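Local coordinates for protein cellulose 1,4-beta-cellobiosidase (Thermobifida fusca, PDB 4JJJ) that probably hydrolyses cellulose as a family 48 cellobiohydrolase, this chain being the catalytic domain, which holds glucose chains in its substrate-binding path, at residues D269-I275 and N379-Y385; P102-P107 and L119-V125; L441-V445 and T508-Y512. The protein carries 1 engineered substitution. All coordinates share one frame. Residue numbers count along the deposited sequence, not the author numbering.

Contact 1: residues D269-I275 and N379-Y385. With BGC (beta-D-glucopyranose), chain D; BGC (beta-D-glucopyranose), chain B.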
loop_
_atom_site.group_PDB
_atom_site.type_symbol
_atom_site.label_atom_id
_atom_site.label_comp_id
_atom_site.label_asym_id
_atom_site.label_seq_id
_atom_site.Cartn_x
_atom_site.Cartn_y
_atom_site.Cartn_z
ATOM N N ASP A 269 -11.089 -8.023 11.547
ATOM C CA ASP A 269 -12.248 -7.328 10.973
ATOM C C ASP A 269 -12.244 -5.840 11.425
ATOM O O ASP A 269 -11.844 -5.532 12.546
ATOM C CB ASP A 269 -13.534 -8.021 11.472
ATOM C CG ASP A 269 -14.784 -7.397 10.902
ATOM O OD1 ASP A 269 -15.143 -7.760 9.752
ATOM O OD2 ASP A 269 -15.383 -6.572 11.614
ATOM N N LYS A 270 -12.784 -4.966 10.577
ATOM C CA LYS A 270 -12.774 -3.566 10.849
ATOM C C LYS A 270 -13.273 -3.266 12.264
ATOM O O LYS A 270 -12.684 -2.466 12.973
ATOM C CB LYS A 270 -13.576 -2.848 9.828
ATOM C CG LYS A 270 -13.508 -1.352 9.820
ATOM C CD LYS A 270 -14.423 -0.676 8.779
ATOM C CE LYS A 270 -14.339 0.834 8.855
ATOM N NZ LYS A 270 -15.191 1.424 7.809
ATOM N N TYR A 271 -14.456 -3.814 12.583
ATOM C CA TYR A 271 -15.056 -3.560 13.867
ATOM C C TYR A 271 -15.020 -4.799 14.771
ATOM O O TYR A 271 -15.871 -4.976 15.684
ATOM C CB TYR A 271 -16.484 -3.033 13.697
ATOM C CG TYR A 271 -16.520 -1.648 13.132
ATOM C CD1 TYR A 271 -16.181 -0.572 13.915
ATOM C CD2 TYR A 271 -16.861 -1.450 11.756
ATOM C CE1 TYR A 271 -16.156 0.743 13.357
ATOM C CE2 TYR A 271 -16.836 -0.164 11.207
ATOM C CZ TYR A 271 -16.466 0.899 12.040
ATOM O OH TYR A 271 -16.500 2.175 11.430
ATOM N N PHE A 272 -13.986 -5.599 14.629
ATOM C CA PHE A 272 -13.721 -6.762 15.415
ATOM C C PHE A 272 -14.959 -7.694 15.473
ATOM O O PHE A 272 -15.184 -8.302 16.497
ATOM C CB PHE A 272 -13.204 -6.362 16.819
ATOM C CG PHE A 272 -11.856 -5.661 16.780
ATOM C CD1 PHE A 272 -10.682 -6.404 16.724
ATOM C CD2 PHE A 272 -11.784 -4.249 16.764
ATOM C CE1 PHE A 272 -9.488 -5.694 16.581
ATOM C CE2 PHE A 272 -10.577 -3.575 16.668
ATOM C CZ PHE A 272 -9.426 -4.328 16.529
ATOM N N LYS A 273 -15.695 -7.756 14.390
ATOM C CA LYS A 273 -16.758 -8.779 14.299
ATOM C C LYS A 273 -16.183 -10.131 14.181
ATOM O O LYS A 273 -15.110 -10.379 13.607
ATOM C CB LYS A 273 -17.570 -8.581 13.084
ATOM C CG LYS A 273 -18.325 -7.305 12.957
ATOM C CD LYS A 273 -19.509 -7.165 13.824
ATOM C CE LYS A 273 -20.605 -6.326 13.141
ATOM N NZ LYS A 273 -21.725 -6.291 14.135
ATOM N N LYS A 274 -16.948 -11.119 14.627
ATOM C CA LYS A 274 -16.537 -12.466 14.378
ATOM C C LYS A 274 -16.454 -12.723 12.875
ATOM O O LYS A 274 -17.346 -12.347 12.077
ATOM C CB LYS A 274 -17.592 -13.408 14.924
ATOM C CG LYS A 274 -17.320 -14.907 14.770
ATOM C CD LYS A 274 -18.473 -15.674 15.466
ATOM C CE LYS A 274 -18.285 -17.172 15.400
ATOM N NZ LYS A 274 -17.266 -17.678 16.366
ATOM N N ILE A 275 -15.392 -13.395 12.468
ATOM C CA ILE A 275 -15.266 -13.755 11.064
ATOM C C ILE A 275 -16.155 -14.868 10.625
ATOM O O ILE A 275 -16.263 -15.923 11.300
ATOM C CB ILE A 275 -13.825 -14.171 10.702
ATOM C CG1 ILE A 275 -12.821 -13.095 11.108
ATOM C CG2 ILE A 275 -13.783 -14.597 9.231
ATOM C CD1 ILE A 275 -12.942 -11.805 10.348
ATOM N N ASN A 379 -14.824 -9.835 4.930
ATOM C CA ASN A 379 -15.815 -10.189 5.998
ATOM C C ASN A 379 -16.981 -9.162 6.090
ATOM O O ASN A 379 -17.840 -9.271 6.961
ATOM C CB ASN A 379 -15.136 -10.281 7.380
ATOM C CG ASN A 379 -15.995 -11.021 8.396
ATOM O OD1 ASN A 379 -16.401 -12.110 8.132
ATOM N ND2 ASN A 379 -16.174 -10.468 9.516
ATOM N N SER A 380 -16.901 -8.085 5.340
ATOM C CA SER A 380 -17.927 -7.027 5.378
ATOM C C SER A 380 -18.289 -6.654 3.972
ATOM O O SER A 380 -17.670 -5.789 3.319
ATOM C CB SER A 380 -17.446 -5.822 6.106
ATOM O OG SER A 380 -18.444 -4.795 6.279
ATOM N N TRP A 381 -19.330 -7.323 3.404
ATOM C CA TRP A 381 -19.724 -6.987 2.079
ATOM C C TRP A 381 -20.127 -5.490 1.935
ATOM O O TRP A 381 -20.985 -5.000 2.650
ATOM C CB TRP A 381 -20.881 -7.941 1.643
ATOM C CG TRP A 381 -21.060 -7.994 0.189
ATOM C CD1 TRP A 381 -22.152 -7.533 -0.504
ATOM C CD2 TRP A 381 -20.158 -8.512 -0.806
ATOM N NE1 TRP A 381 -21.945 -7.692 -1.853
ATOM C CE2 TRP A 381 -20.725 -8.288 -2.055
ATOM C CE3 TRP A 381 -18.905 -9.133 -0.748
ATOM C CZ2 TRP A 381 -20.097 -8.694 -3.253
ATOM C CZ3 TRP A 381 -18.282 -9.529 -1.893
ATOM C CH2 TRP A 381 -18.887 -9.314 -3.156
ATOM N N LYS A 382 -19.547 -4.841 0.934
ATOM C CA LYS A 382 -19.785 -3.464 0.575
ATOM C C LYS A 382 -19.399 -2.572 1.733
ATOM O O LYS A 382 -19.821 -1.370 1.830
ATOM C CB LYS A 382 -21.211 -3.245 0.123
ATOM C CG LYS A 382 -21.389 -3.838 -1.262
ATOM C CD LYS A 382 -22.838 -3.778 -1.608
ATOM C CE LYS A 382 -23.013 -4.321 -3.005
ATOM N NZ LYS A 382 -24.475 -4.312 -3.353
ATOM N N GLY A 383 -18.662 -3.100 2.661
ATOM C CA GLY A 383 -18.315 -2.303 3.868
ATOM C C GLY A 383 -19.448 -1.888 4.813
ATOM O O GLY A 383 -19.228 -1.018 5.655
ATOM N N SER A 384 -20.519 -2.651 4.790
ATOM C CA SER A 384 -21.660 -2.441 5.687
ATOM C C SER A 384 -22.250 -3.800 6.111
ATOM O O SER A 384 -23.410 -3.887 6.487
ATOM C CB SER A 384 -22.688 -1.535 5.073
ATOM O OG SER A 384 -23.199 -2.100 3.851
ATOM N N TYR A 385 -21.456 -4.872 6.081
ATOM C CA TYR A 385 -21.892 -6.206 6.415
ATOM C C TYR A 385 -23.178 -6.550 5.584
ATOM O O TYR A 385 -24.128 -7.094 6.186
ATOM C CB TYR A 385 -22.094 -6.429 7.922
ATOM C CG TYR A 385 -20.814 -6.098 8.699
ATOM C CD1 TYR A 385 -19.748 -6.943 8.691
ATOM C CD2 TYR A 385 -20.656 -4.875 9.341
ATOM C CE1 TYR A 385 -18.520 -6.565 9.292
ATOM C CE2 TYR A 385 -19.458 -4.502 9.945
ATOM C CZ TYR A 385 -18.392 -5.378 9.921
ATOM O OH TYR A 385 -17.243 -4.980 10.534
HETATM C C2 BGC D . -12.255 3.984 7.381
HETATM C C3 BGC D . -13.144 4.769 8.323
HETATM C C4 BGC D . -12.353 5.677 9.246
HETATM C C5 BGC D . -11.347 6.502 8.487
HETATM C C6 BGC D . -10.392 7.288 9.305
HETATM C C1 BGC D . -11.298 4.967 6.662
HETATM O O2 BGC D . -12.981 3.201 6.443
HETATM O O3 BGC D . -13.955 3.851 9.106
HETATM O O4 BGC D . -13.351 6.567 9.850
HETATM O O5 BGC D . -10.523 5.650 7.633
HETATM O O6 BGC D . -9.563 8.114 8.509
HETATM C C2 BGC B . -13.946 7.962 11.564
HETATM C C3 BGC B . -13.952 8.114 13.080
HETATM C C4 BGC B . -14.593 6.864 13.736
HETATM C C5 BGC B . -13.879 5.611 13.220
HETATM C C6 BGC B . -14.579 4.298 13.709
HETATM C C1 BGC B . -13.192 6.685 11.200
HETATM O O2 BGC B . -13.261 9.086 11.047
HETATM O O3 BGC B . -14.725 9.296 13.390
HETATM O O4 BGC B . -14.393 6.874 15.149
HETATM O O5 BGC B . -13.938 5.608 11.788
HETATM O O6 BGC B . -15.894 4.153 13.171
HETATM O O HOH W 1 -18.101 -0.001 7.966
#
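D269 ties the two loops together through a single carboxylate. With chi1 in the t rotamer, it accepts from N379 ND2 at OD1 (2.9 Å), where S320 OG is a further partner, and from Y385 OH at OD2 (2.7 Å). The same OD2 also takes the backbone N of Y271 (3.1 Å), closing an Asx turn, and that of K273 (3.0 Å), just past the type I turn D269-F272, which F272 N closes on D269 O (3.0 Å). N379, also t, lies beside I275, whose m,m side chain brings CD1 to 3.6 Å from N379 ND2; a weak bond runs from this ND2 to K274 O (3.4 Å). Chi1 m in Y385, with CB directed toward the other loop, puts its OH on D269. K273 covers the Y385 ring, bending through two m torsions so that CE sits 4.0 Å from the centroid in a CH-pi contact; its NZ rises further from the face and hydrogen-bonds to carbonyls of P124, A281 and C284. K270, fully extended, salt-bridges E108 and donates from NZ to O2 of the chain D glucose (3.1 Å), while a water links NZ to G383 O. Y271 gives its OH to O6 of the chain B glucose (2.7 Å). The buried carboxylate, with partners on both oxygens, thus probably helps to hold the turn from which K270 and Y271 reach the glucan.

Contact 2: residues P102-P107 and L119-V125. With BGC (beta-D-glucopyranose), chain B; BGC (beta-D-glucopyranose), chain C.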
loop_
_atom_site.group_PDB
_atom_site.type_symbol
_atom_site.label_atom_id
_atom_site.label_comp_id
_atom_site.label_asym_id
_atom_site.label_seq_id
_atom_site.Cartn_x
_atom_site.Cartn_y
_atom_site.Cartn_z
ATOM N N PRO A 102 -13.806 -0.690 21.105
ATOM C CA PRO A 102 -12.800 -0.086 20.234
ATOM C C PRO A 102 -13.182 1.030 19.367
ATOM O O PRO A 102 -12.324 1.882 19.076
ATOM C CB PRO A 102 -12.314 -1.264 19.370
ATOM C CG PRO A 102 -12.846 -2.494 19.971
ATOM C CD PRO A 102 -14.065 -2.105 20.800
ATOM N N ALA A 103 -14.444 1.078 18.952
ATOM C CA ALA A 103 -14.896 2.009 17.950
ATOM C C ALA A 103 -16.405 1.949 17.933
ATOM O O ALA A 103 -16.996 0.945 18.372
ATOM C CB ALA A 103 -14.323 1.654 16.582
ATOM N N THR A 104 -17.027 2.974 17.357
ATOM C CA THR A 104 -18.437 2.959 17.009
ATOM C C THR A 104 -18.609 2.677 15.550
ATOM O O THR A 104 -17.971 3.317 14.707
ATOM C CB THR A 104 -19.135 4.327 17.392
ATOM O OG1 THR A 104 -18.932 4.561 18.814
ATOM C CG2 THR A 104 -20.654 4.219 17.068
ATOM N N TYR A 105 -19.481 1.731 15.202
ATOM C CA TYR A 105 -19.729 1.471 13.819
ATOM C C TYR A 105 -20.258 2.655 13.006
ATOM O O TYR A 105 -21.169 3.376 13.454
ATOM C CB TYR A 105 -20.734 0.339 13.704
ATOM C CG TYR A 105 -21.158 -0.042 12.315
ATOM C CD1 TYR A 105 -20.373 -0.830 11.499
ATOM C CD2 TYR A 105 -22.395 0.319 11.796
ATOM C CE1 TYR A 105 -20.751 -1.153 10.222
ATOM C CE2 TYR A 105 -22.815 -0.041 10.549
ATOM C CZ TYR A 105 -22.055 -0.815 9.735
ATOM O OH TYR A 105 -22.518 -1.210 8.508
ATOM N N ILE A 106 -19.688 2.825 11.811
ATOM C CA ILE A 106 -20.228 3.738 10.808
ATOM C C ILE A 106 -20.302 2.923 9.527
ATOM O O ILE A 106 -19.274 2.328 9.114
ATOM C CB ILE A 106 -19.306 4.970 10.614
ATOM C CG1 ILE A 106 -19.248 5.856 11.856
ATOM C CG2 ILE A 106 -19.739 5.745 9.406
ATOM C CD1 ILE A 106 -18.119 6.850 11.864
ATOM N N PRO A 107 -21.428 2.863 8.859
ATOM C CA PRO A 107 -21.438 2.062 7.614
ATOM C C PRO A 107 -20.715 2.727 6.497
ATOM O O PRO A 107 -20.744 3.948 6.355
ATOM C CB PRO A 107 -22.943 1.980 7.280
ATOM C CG PRO A 107 -23.479 3.185 7.883
ATOM C CD PRO A 107 -22.796 3.393 9.157
ATOM N N LEU A 119 -22.888 7.527 12.769
ATOM C CA LEU A 119 -22.670 6.548 13.809
ATOM C C LEU A 119 -23.905 5.724 14.085
ATOM O O LEU A 119 -25.015 6.282 14.130
ATOM C CB LEU A 119 -22.267 7.222 15.097
ATOM C CG LEU A 119 -20.877 7.806 15.265
ATOM C CD1 LEU A 119 -20.510 8.949 14.349
ATOM C CD2 LEU A 119 -20.827 8.307 16.703
ATOM N N MET A 120 -23.713 4.419 14.282
ATOM C CA MET A 120 -24.804 3.477 14.622
ATOM C C MET A 120 -24.446 2.694 15.881
ATOM O O MET A 120 -23.646 1.774 15.898
ATOM C CB MET A 120 -25.142 2.559 13.459
ATOM C CG MET A 120 -25.637 3.298 12.236
ATOM S SD MET A 120 -26.078 2.246 10.870
ATOM C CE MET A 120 -26.706 3.476 9.722
ATOM N N ASN A 121 -24.984 3.111 16.997
ATOM C CA ASN A 121 -24.696 2.399 18.244
ATOM C C ASN A 121 -25.340 1.026 18.424
ATOM O O ASN A 121 -24.888 0.268 19.349
ATOM C CB ASN A 121 -25.156 3.239 19.458
ATOM C CG ASN A 121 -24.361 4.499 19.594
ATOM O OD1 ASN A 121 -23.146 4.492 19.418
ATOM N ND2 ASN A 121 -25.038 5.601 19.845
ATOM N N ASN A 122 -26.310 0.686 17.608
ATOM C CA ASN A 122 -27.001 -0.647 17.697
ATOM C C ASN A 122 -26.227 -1.756 17.008
ATOM O O ASN A 122 -26.637 -2.899 17.066
ATOM C CB ASN A 122 -28.441 -0.593 17.151
ATOM C CG ASN A 122 -28.528 -0.287 15.661
ATOM O OD1 ASN A 122 -27.579 0.136 15.012
ATOM N ND2 ASN A 122 -29.698 -0.507 15.108
ATOM N N VAL A 123 -25.096 -1.425 16.350
ATOM C CA VAL A 123 -24.319 -2.447 15.675
ATOM C C VAL A 123 -23.223 -2.901 16.622
ATOM O O VAL A 123 -22.448 -2.092 17.075
ATOM C CB VAL A 123 -23.755 -1.903 14.378
ATOM C CG1 VAL A 123 -22.689 -2.835 13.862
ATOM C CG2 VAL A 123 -24.838 -1.696 13.346
ATOM N N PRO A 124 -23.219 -4.178 16.993
ATOM C CA PRO A 124 -22.191 -4.679 17.884
ATOM C C PRO A 124 -20.759 -4.589 17.292
ATOM O O PRO A 124 -20.590 -4.892 16.140
ATOM C CB PRO A 124 -22.602 -6.115 18.134
ATOM C CG PRO A 124 -24.006 -6.232 17.685
ATOM C CD PRO A 124 -24.262 -5.186 16.695
ATOM N N VAL A 125 -19.853 -4.104 18.111
ATOM C CA VAL A 125 -18.401 -4.065 17.868
ATOM C C VAL A 125 -17.743 -5.028 18.850
ATOM O O VAL A 125 -18.037 -5.100 20.095
ATOM C CB VAL A 125 -17.873 -2.635 17.961
ATOM C CG1 VAL A 125 -16.367 -2.444 17.697
ATOM C CG2 VAL A 125 -18.680 -1.768 16.990
HETATM C C2 BGC B . -13.946 7.962 11.564
HETATM C C3 BGC B . -13.952 8.114 13.080
HETATM C C4 BGC B . -14.593 6.864 13.736
HETATM C C5 BGC B . -13.879 5.611 13.220
HETATM C C6 BGC B . -14.579 4.298 13.709
HETATM C C1 BGC B . -13.192 6.685 11.200
HETATM O O2 BGC B . -13.261 9.086 11.047
HETATM O O3 BGC B . -14.725 9.296 13.390
HETATM O O4 BGC B . -14.393 6.874 15.149
HETATM O O5 BGC B . -13.938 5.608 11.788
HETATM O O6 BGC B . -15.894 4.153 13.171
HETATM C C2 BGC C . -15.234 6.874 17.330
HETATM C C3 BGC C . -16.300 7.420 18.306
HETATM C C4 BGC C . -16.407 8.945 18.157
HETATM C C5 BGC C . -16.578 9.348 16.669
HETATM C C6 BGC C . -16.725 10.830 16.311
HETATM C C1 BGC C . -15.501 7.373 15.934
HETATM O O2 BGC C . -15.290 5.492 17.432
HETATM O O3 BGC C . -15.915 7.116 19.678
HETATM O O4 BGC C . -17.736 9.343 18.714
HETATM O O5 BGC C . -15.404 8.819 15.953
HETATM O O6 BGC C . -17.660 11.118 15.268
HETATM O O HOH W 2 -21.463 0.544 17.108
#
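P102 opens the first loop by laying its CD against V125 CG1 (3.9 Å). At A103 the contact is again with V125, whose CG2 lies 3.5 Å from A103 O, while A103 CB faces the chain B glucose, 3.9 Å from its C6. T104 serves the sugars through its backbone: its N donates to O2 of the chain C glucose (3.1 Å), and its O accepts from O6 of the chain B glucose (2.7 Å). Its CG2 meanwhile packs on L119 CB (3.9 Å). Y105 is the most deeply covered residue, 96 Å² of it lying under the second loop. V123 CG1 sits over its ring face, 3.9 Å from the centroid, and M120 SD lies at the ring edge as a Met-aromatic contact. Y105 O accepts from M120 N (2.9 Å), whereas a water accepts from Y105 N and donates to M120 O and V123 O, the two ends of a type I turn. I106 meets L119, CD1 to CD1 at 4.0 Å, both residues lining the glycan pocket, and P107 CG closes the segment against M120 CE (3.7 Å). The T104 bonds to two glucoses depend on where the main chain lies, and the apolar packing behind it is consistent with holding it there.

Contact 3: residues L441-V445 and T508-Y512. With CA (calcium ion), chain G.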
loop_
_atom_site.group_PDB
_atom_site.type_symbol
_atom_site.label_atom_id
_atom_site.label_comp_id
_atom_site.label_asym_id
_atom_site.label_seq_id
_atom_site.Cartn_x
_atom_site.Cartn_y
_atom_site.Cartn_z
ATOM N N LEU A 441 3.693 -20.772 -8.007
ATOM C CA LEU A 441 4.637 -20.302 -8.993
ATOM C C LEU A 441 4.655 -21.136 -10.274
ATOM O O LEU A 441 4.713 -20.602 -11.400
ATOM C CB LEU A 441 6.007 -20.347 -8.352
ATOM C CG LEU A 441 6.233 -19.278 -7.315
ATOM C CD1 LEU A 441 7.397 -19.642 -6.390
ATOM C CD2 LEU A 441 6.545 -17.949 -7.986
ATOM N N ASP A 442 4.525 -22.489 -10.141
ATOM C CA ASP A 442 4.600 -23.315 -11.327
ATOM C C ASP A 442 3.449 -23.024 -12.283
ATOM O O ASP A 442 3.621 -23.284 -13.493
ATOM C CB ASP A 442 4.629 -24.804 -10.900
ATOM C CG ASP A 442 6.011 -25.271 -10.375
ATOM O OD1 ASP A 442 7.043 -24.629 -10.475
ATOM O OD2 ASP A 442 5.949 -26.411 -9.817
ATOM N N LYS A 443 2.296 -22.605 -11.766
ATOM C CA LYS A 443 1.197 -22.215 -12.626
ATOM C C LYS A 443 1.230 -20.736 -13.033
ATOM O O LYS A 443 0.838 -20.389 -14.138
ATOM C CB LYS A 443 -0.075 -22.582 -11.903
ATOM C CG LYS A 443 -1.307 -22.320 -12.756
ATOM C CD LYS A 443 -2.620 -22.867 -12.205
ATOM C CE LYS A 443 -3.790 -22.618 -13.168
ATOM N NZ LYS A 443 -5.093 -23.273 -12.730
ATOM N N TRP A 444 1.696 -19.873 -12.166
ATOM C CA TRP A 444 1.726 -18.431 -12.492
ATOM C C TRP A 444 2.794 -18.036 -13.458
ATOM O O TRP A 444 2.576 -17.203 -14.329
ATOM C CB TRP A 444 1.854 -17.603 -11.131
ATOM C CG TRP A 444 1.804 -16.142 -11.276
ATOM C CD1 TRP A 444 0.675 -15.356 -11.100
ATOM C CD2 TRP A 444 2.864 -15.261 -11.589
ATOM N NE1 TRP A 444 0.971 -14.073 -11.294
ATOM C CE2 TRP A 444 2.303 -13.953 -11.646
ATOM C CE3 TRP A 444 4.202 -15.419 -11.861
ATOM C CZ2 TRP A 444 3.073 -12.828 -11.909
ATOM C CZ3 TRP A 444 4.960 -14.299 -12.173
ATOM C CH2 TRP A 444 4.411 -13.047 -12.191
ATOM N N VAL A 445 3.995 -18.595 -13.271
ATOM C CA VAL A 445 5.175 -18.190 -14.030
ATOM C C VAL A 445 4.976 -18.368 -15.548
ATOM O O VAL A 445 5.156 -17.413 -16.278
ATOM C CB VAL A 445 6.463 -18.844 -13.486
ATOM C CG1 VAL A 445 7.665 -18.657 -14.423
ATOM C CG2 VAL A 445 6.826 -18.250 -12.133
ATOM N N THR A 508 10.845 -11.712 -9.680
ATOM C CA THR A 508 10.030 -12.871 -9.457
ATOM C C THR A 508 10.579 -14.061 -10.225
ATOM O O THR A 508 10.719 -15.171 -9.676
ATOM C CB THR A 508 8.547 -12.608 -9.955
ATOM O OG1 THR A 508 8.016 -11.572 -9.162
ATOM C CG2 THR A 508 7.645 -13.762 -9.714
ATOM N N LEU A 509 10.891 -13.818 -11.464
ATOM C CA LEU A 509 11.413 -14.850 -12.358
ATOM C C LEU A 509 12.815 -15.363 -11.928
ATOM O O LEU A 509 13.072 -16.558 -11.982
ATOM C CB LEU A 509 11.446 -14.329 -13.817
ATOM C CG LEU A 509 10.022 -14.081 -14.415
ATOM C CD1 LEU A 509 10.098 -13.421 -15.761
ATOM C CD2 LEU A 509 9.241 -15.355 -14.506
ATOM N N MET A 510 13.652 -14.468 -11.478
ATOM C CA MET A 510 15.004 -14.833 -11.014
ATOM C C MET A 510 14.952 -15.702 -9.757
ATOM O O MET A 510 15.648 -16.733 -9.735
ATOM C CB MET A 510 15.826 -13.579 -10.760
ATOM C CG MET A 510 16.372 -12.984 -12.080
ATOM S SD MET A 510 17.590 -11.692 -11.783
ATOM C CE MET A 510 16.695 -10.460 -10.833
ATOM N N TYR A 511 14.191 -15.304 -8.740
ATOM C CA TYR A 511 14.098 -16.115 -7.497
ATOM C C TYR A 511 13.584 -17.470 -7.844
ATOM O O TYR A 511 14.046 -18.530 -7.310
ATOM C CB TYR A 511 13.255 -15.387 -6.435
ATOM C CG TYR A 511 13.948 -14.224 -5.800
ATOM C CD1 TYR A 511 13.570 -12.939 -6.099
ATOM C CD2 TYR A 511 14.932 -14.409 -4.836
ATOM C CE1 TYR A 511 14.213 -11.882 -5.464
ATOM C CE2 TYR A 511 15.598 -13.393 -4.208
ATOM C CZ TYR A 511 15.286 -12.101 -4.537
ATOM O OH TYR A 511 15.830 -11.004 -3.938
ATOM N N TYR A 512 12.524 -17.517 -8.677
ATOM C CA TYR A 512 11.967 -18.800 -9.082
ATOM C C TYR A 512 12.952 -19.664 -9.860
ATOM O O TYR A 512 13.075 -20.880 -9.614
ATOM C CB TYR A 512 10.754 -18.557 -9.951
ATOM C CG TYR A 512 10.146 -19.826 -10.544
ATOM C CD1 TYR A 512 9.428 -20.752 -9.751
ATOM C CD2 TYR A 512 10.248 -20.036 -11.898
ATOM C CE1 TYR A 512 8.840 -21.921 -10.329
ATOM C CE2 TYR A 512 9.704 -21.212 -12.455
ATOM C CZ TYR A 512 8.995 -22.091 -11.671
ATOM O OH TYR A 512 8.404 -23.146 -12.261
HETATM CA CA CA G . 7.850 -27.579 -9.598
HETATM O O HOH W 3 9.384 -25.710 -9.632
HETATM O O HOH W 4 9.962 -27.682 -10.669
HETATM O O HOH W 5 7.874 -29.686 -10.265
#
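Y512 offers one ring face to V445, whose CG2 stands 4.0 Å from the ring centroid in a CH-pi contact, while L441 CB approaches Y512 CD1 at 3.7 Å. Beyond the ring, Y512 OH donates to D442 OD1 (2.7 Å), binding the phenol to the partly exposed margin of the interface. D442 uses its other oxygen, OD2, to hold the calcium ion at 2.2 Å; E438 supplies a further ligand from the same helix, and of the three coordinating waters one also donates to D442 OD1. Further along, V445 CG1 packs on L509 CD2 (3.7 Å) and W444 CZ3 on T508 CG2 (3.7 Å), the indole nitrogen being engaged by Q418 and the threonine hydroxyl by A504 O. The helical segments have axes 11.6 Å apart and run in roughly opposed directions, at 140°. Such a buried interface, between helices 435-450 and 499-516 and bordered by helix 416-432, is characteristic of the (α/α)6 barrel of family 48, with a calcium site at its edge.

In the fold
Along the chain, contact 2 comes first, then contact 1, then contact 3, each closing before the next opens, and all lie within the family 48 catalytic domain. Contacts 1 and 2 are neighbours, with centres 11 Å apart: K273 NZ reaches P124 O (2.7 Å), Y271 and Y105 meet edge-to-face, and both contacts touch the chain B glucose. Together they line neighbouring positions of the bound glucan. Contact 3 lies elsewhere, its centre 34 Å from that of contact 1 and 44 Å from that of contact 2, on the opposite side of the chain's centre from contact 2. Contacts 1 and 2 thus lie at bound sugars, whereas contact 3 joins two helices of the (α/α)6 barrel beside a calcium site.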